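Local coordinates for probable tRNA pseudouridine synthase D (Methanosarcina mazei, PDB 1Z2Z), which probably isomerises the uridine at position 13 of transfer RNAs to pseudouridine, as a member of the TruD family of pseudouridine synthases, at residues A[128-132]-A[415-419]; A[274-278]-A[339-343]. All coordinates share one frame. Residue numbers count along the deposited sequence, not the author numbering.

Interaction 1 of 2, residues A[128-132]-A[415-419]; sequences GDLWG and MLPKG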
loop_
_atom_site.group_PDB
_atom_site.type_symbol
_atom_site.label_atom_id
_atom_site.label_comp_id
_atom_site.label_asym_id
_atom_site.label_seq_id
_atom_site.Cartn_x
_atom_site.Cartn_y
_atom_site.Cartn_z
ATOM N N GLY A 128 0.053 6.136 -13.825
ATOM C CA GLY A 128 -1.074 5.288 -14.133
ATOM C C GLY A 128 -0.949 4.624 -15.478
ATOM O O GLY A 128 -1.597 3.612 -15.707
ATOM N N ASP A 129 -0.124 5.155 -16.374
ATOM C CA ASP A 129 -0.004 4.531 -17.686
ATOM C C ASP A 129 0.707 3.188 -17.698
ATOM O O ASP A 129 1.560 2.973 -18.539
ATOM C CB ASP A 129 0.717 5.443 -18.675
ATOM C CG ASP A 129 -0.048 6.713 -18.980
ATOM O OD1 ASP A 129 -0.936 7.096 -18.174
ATOM O OD2 ASP A 129 0.267 7.336 -20.024
ATOM N N LEU A 130 0.400 2.284 -16.779
ATOM C CA LEU A 130 1.037 0.971 -16.826
ATOM C C LEU A 130 0.009 -0.041 -16.334
ATOM O O LEU A 130 -0.890 0.300 -15.565
ATOM C CB LEU A 130 2.286 0.906 -15.935
ATOM C CG LEU A 130 2.049 0.592 -14.452
ATOM C CD1 LEU A 130 3.354 0.276 -13.768
ATOM C CD2 LEU A 130 1.345 1.762 -13.794
ATOM N N TRP A 131 0.131 -1.280 -16.780
ATOM C CA TRP A 131 -0.796 -2.295 -16.342
ATOM C C TRP A 131 -0.346 -2.745 -14.970
ATOM O O TRP A 131 -0.896 -2.319 -13.958
ATOM C CB TRP A 131 -0.812 -3.482 -17.297
ATOM C CG TRP A 131 -1.674 -4.596 -16.787
ATOM C CD1 TRP A 131 -1.306 -5.590 -15.919
ATOM C CD2 TRP A 131 -3.078 -4.764 -17.017
ATOM N NE1 TRP A 131 -2.393 -6.354 -15.590
ATOM C CE2 TRP A 131 -3.496 -5.871 -16.246
ATOM C CE3 TRP A 131 -4.028 -4.080 -17.793
ATOM C CZ2 TRP A 131 -4.824 -6.318 -16.229
ATOM C CZ3 TRP A 131 -5.352 -4.527 -17.775
ATOM C CH2 TRP A 131 -5.734 -5.635 -16.994
ATOM N N GLY A 132 0.674 -3.595 -14.934
ATOM C CA GLY A 132 1.182 -4.070 -13.663
ATOM C C GLY A 132 2.693 -4.008 -13.534
ATOM O O GLY A 132 3.372 -3.251 -14.239
HETATM N N MSE A 415 3.420 -11.269 -10.213
HETATM C CA MSE A 415 3.069 -9.975 -10.779
HETATM C C MSE A 415 1.810 -9.410 -10.181
HETATM O O MSE A 415 0.882 -10.142 -9.857
HETATM C CB MSE A 415 2.926 -10.051 -12.279
HETATM C CG MSE A 415 1.803 -10.875 -12.744
HETATM SE SE MSE A 415 1.475 -10.260 -14.504
HETATM C CE MSE A 415 0.094 -8.956 -13.990
ATOM N N LEU A 416 1.800 -8.094 -10.029
ATOM C CA LEU A 416 0.679 -7.387 -9.442
ATOM C C LEU A 416 0.210 -6.227 -10.346
ATOM O O LEU A 416 0.964 -5.747 -11.180
ATOM C CB LEU A 416 1.105 -6.877 -8.063
ATOM C CG LEU A 416 0.827 -7.755 -6.837
ATOM C CD1 LEU A 416 0.901 -9.219 -7.174
ATOM C CD2 LEU A 416 1.806 -7.390 -5.746
ATOM N N PRO A 417 -1.059 -5.795 -10.215
ATOM C CA PRO A 417 -1.607 -4.694 -11.023
ATOM C C PRO A 417 -1.363 -3.353 -10.349
ATOM O O PRO A 417 -1.317 -3.286 -9.125
ATOM C CB PRO A 417 -3.085 -5.023 -11.062
ATOM C CG PRO A 417 -3.306 -5.515 -9.652
ATOM C CD PRO A 417 -2.152 -6.499 -9.515
ATOM N N LYS A 418 -1.241 -2.282 -11.131
ATOM C CA LYS A 418 -0.989 -0.966 -10.540
ATOM C C LYS A 418 -1.910 -0.674 -9.368
ATOM O O LYS A 418 -3.129 -0.762 -9.491
ATOM C CB LYS A 418 -1.137 0.158 -11.569
ATOM C CG LYS A 418 -2.437 0.157 -12.335
ATOM C CD LYS A 418 -2.742 1.540 -12.883
ATOM C CE LYS A 418 -3.820 1.494 -13.957
ATOM N NZ LYS A 418 -4.267 2.880 -14.296
ATOM N N GLY A 419 -1.311 -0.321 -8.235
ATOM C CA GLY A 419 -2.082 -0.015 -7.055
ATOM C C GLY A 419 -1.852 -1.041 -5.974
ATOM O O GLY A 419 -2.172 -0.788 -4.818
#

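Interaction 2 of 2, residues A[274-278]-A[339-343]; sequences QSYIY and APLPG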
loop_
_atom_site.group_PDB
_atom_site.type_symbol
_atom_site.label_atom_id
_atom_site.label_comp_id
_atom_site.label_asym_id
_atom_site.label_seq_id
_atom_site.Cartn_x
_atom_site.Cartn_y
_atom_site.Cartn_z
ATOM N N GLN A 274 -10.547 3.565 8.475
ATOM C CA GLN A 274 -11.425 2.686 7.721
ATOM C C GLN A 274 -10.646 1.469 7.290
ATOM O O GLN A 274 -11.121 0.332 7.386
ATOM C CB GLN A 274 -11.964 3.393 6.485
ATOM C CG GLN A 274 -13.153 4.262 6.781
ATOM C CD GLN A 274 -13.704 4.919 5.548
ATOM O OE1 GLN A 274 -14.743 5.567 5.606
ATOM N NE2 GLN A 274 -13.012 4.764 4.423
ATOM N N SER A 275 -9.440 1.715 6.795
ATOM C CA SER A 275 -8.585 0.627 6.358
ATOM C C SER A 275 -8.311 -0.258 7.571
ATOM O O SER A 275 -8.236 -1.477 7.457
ATOM C CB SER A 275 -7.299 1.203 5.768
ATOM O OG SER A 275 -7.617 1.991 4.635
ATOM N N TYR A 276 -8.191 0.365 8.736
ATOM C CA TYR A 276 -7.950 -0.367 9.963
ATOM C C TYR A 276 -9.078 -1.369 10.193
ATOM O O TYR A 276 -8.858 -2.584 10.282
ATOM C CB TYR A 276 -7.895 0.608 11.122
ATOM C CG TYR A 276 -7.884 -0.046 12.471
ATOM C CD1 TYR A 276 -6.775 -0.762 12.915
ATOM C CD2 TYR A 276 -8.975 0.078 13.328
ATOM C CE1 TYR A 276 -6.757 -1.329 14.188
ATOM C CE2 TYR A 276 -8.964 -0.486 14.596
ATOM C CZ TYR A 276 -7.857 -1.183 15.019
ATOM O OH TYR A 276 -7.862 -1.727 16.283
ATOM N N ILE A 277 -10.296 -0.837 10.287
ATOM C CA ILE A 277 -11.476 -1.655 10.514
ATOM C C ILE A 277 -11.582 -2.728 9.437
ATOM O O ILE A 277 -11.908 -3.889 9.713
ATOM C CB ILE A 277 -12.735 -0.775 10.527
ATOM C CG1 ILE A 277 -12.669 0.161 11.747
ATOM C CG2 ILE A 277 -13.982 -1.652 10.531
ATOM C CD1 ILE A 277 -13.620 1.364 11.730
ATOM N N TYR A 278 -11.270 -2.341 8.211
ATOM C CA TYR A 278 -11.326 -3.284 7.121
ATOM C C TYR A 278 -10.379 -4.483 7.349
ATOM O O TYR A 278 -10.727 -5.626 7.044
ATOM C CB TYR A 278 -11.018 -2.558 5.811
ATOM C CG TYR A 278 -10.675 -3.483 4.692
ATOM C CD1 TYR A 278 -9.408 -4.026 4.584
ATOM C CD2 TYR A 278 -11.615 -3.824 3.738
ATOM C CE1 TYR A 278 -9.082 -4.884 3.552
ATOM C CE2 TYR A 278 -11.302 -4.678 2.699
ATOM C CZ TYR A 278 -10.030 -5.202 2.611
ATOM O OH TYR A 278 -9.706 -6.027 1.557
ATOM N N ALA A 339 -15.348 -6.562 1.321
ATOM C CA ALA A 339 -15.452 -6.311 2.753
ATOM C C ALA A 339 -15.772 -4.839 2.898
ATOM O O ALA A 339 -15.422 -4.036 2.044
ATOM C CB ALA A 339 -14.145 -6.634 3.436
ATOM N N PRO A 340 -16.414 -4.459 3.994
ATOM C CA PRO A 340 -16.780 -3.064 4.215
ATOM C C PRO A 340 -15.729 -2.098 4.708
ATOM O O PRO A 340 -14.900 -2.427 5.548
ATOM C CB PRO A 340 -17.925 -3.170 5.205
ATOM C CG PRO A 340 -17.481 -4.301 6.066
ATOM C CD PRO A 340 -16.983 -5.321 5.041
ATOM N N LEU A 341 -15.774 -0.890 4.167
ATOM C CA LEU A 341 -14.888 0.171 4.602
ATOM C C LEU A 341 -15.887 1.162 5.199
ATOM O O LEU A 341 -16.268 2.146 4.571
ATOM C CB LEU A 341 -14.120 0.772 3.414
ATOM C CG LEU A 341 -12.698 0.240 3.157
ATOM C CD1 LEU A 341 -12.202 0.640 1.787
ATOM C CD2 LEU A 341 -11.767 0.782 4.211
ATOM N N PRO A 342 -16.345 0.881 6.426
ATOM C CA PRO A 342 -17.310 1.670 7.204
ATOM C C PRO A 342 -17.350 3.186 6.965
ATOM O O PRO A 342 -16.313 3.842 6.872
ATOM C CB PRO A 342 -16.960 1.314 8.655
ATOM C CG PRO A 342 -15.544 0.743 8.564
ATOM C CD PRO A 342 -15.638 -0.060 7.308
ATOM N N GLY A 343 -18.572 3.718 6.873
ATOM C CA GLY A 343 -18.805 5.140 6.665
ATOM C C GLY A 343 -20.209 5.463 7.147
ATOM O O GLY A 343 -20.579 5.083 8.255
#

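Interaction 1 of 2, residues A[128-132]-A[415-419]
K418 reaches along 128-132 with its side chain nearly straight: after a p chi1, chi2 to chi4 are all t, and this extension brings NZ to G128 O, a hydrogen bond of 3.1 Å. On the way its CB lies 3.7 Å from L130 CD2 and its CD 3.5 Å from L130 O. The K418 backbone N also donates to W131 O, at 2.8 Å. Strands 130-142 and 408-417 are antiparallel neighbours in the mixed sheet of the pseudouridine synthase catalytic fold. G132 and P417 form a non-hydrogen-bonded pair with CA atoms 3.9 Å apart; L416 O lies 3.0 Å from G132 CA, where a side chain at 132 would clash. W131, its chi1 t, leaves the backbone away from strand 415-417, yet its ring edge returns to selenomethionine M415, NE1 lying 3.9 Å from CE. W131 and G132 both face I38, a classic beta bulge. L416 points away from 128-132, its side chain about 10 Å from that of D86, the predicted nucleophile.

Interaction 2 of 2, residues A[274-278]-A[339-343]
L341 is one bump of this contact. Its CB leaves the loop sideways, but the end of the side chain swings in against helix 263-287 and CD2 settles against the turn of Q274, S275 and Y278: 3.3 Å from Q274 O, 3.5 Å from Q274 CB, 3.6 Å from S275 N and 3.8 Å from Y278 CB. The helical bond from Y278 N to Q274 O, 2.8 Å, closes the turn on which the methyl rests. Two further fits complete the match. The P342 ring lies against I277, CG meeting CG2 at 3.5 Å, and the A339 methyl approaches the Y278 ring, CB to CE2 3.5 Å. The CA-to-CB bond of P340 points away from the helix, and its side chain touches E357 of helix 352-363; P340 O lies 3.9 Å from Y278 CB. Thus the extended loop that follows strand 336-337 is pressed along one side of a long helix, within the TRUD region of the family. L361, also of helix 352-363, meets I277, and F170 packs edge-to-face on Y278. The hydroxyls bond elsewhere, Y278 OH to E387 O and N168 O, S275 OG to H271 O, and the loop backbone pairs A339 with R386 and L341 with T384. The buried Q274 side chain lies by P342, its polar end close to P342 O. Otherwise the two sides meet chiefly through apolar surface, so the join rests largely on close fit.

How the interactions relate
Interaction 2 is wholly buried, whereas interaction 1 is only partly so, with W131, M415, P417 and K418 exposed. The two share no helix or strand: 128-132 with 415-419 joins neighbouring strands of the mixed sheet, while 274-278 with 339-343 sets a loop against helix 263-287. Chemistry follows place. In the sheet a backbone bond and a lysine-to-carbonyl bond define the contact; in the interior, methyl, proline and aromatic surfaces predominate, with the Q274 side chain buried among them. L416 of interaction 1 lies about 10 Å, side chain to side chain, from the predicted nucleophile D86; interaction 2 lies away from it. Their centres lie 24 Å apart, their nearest atoms about 11 Å.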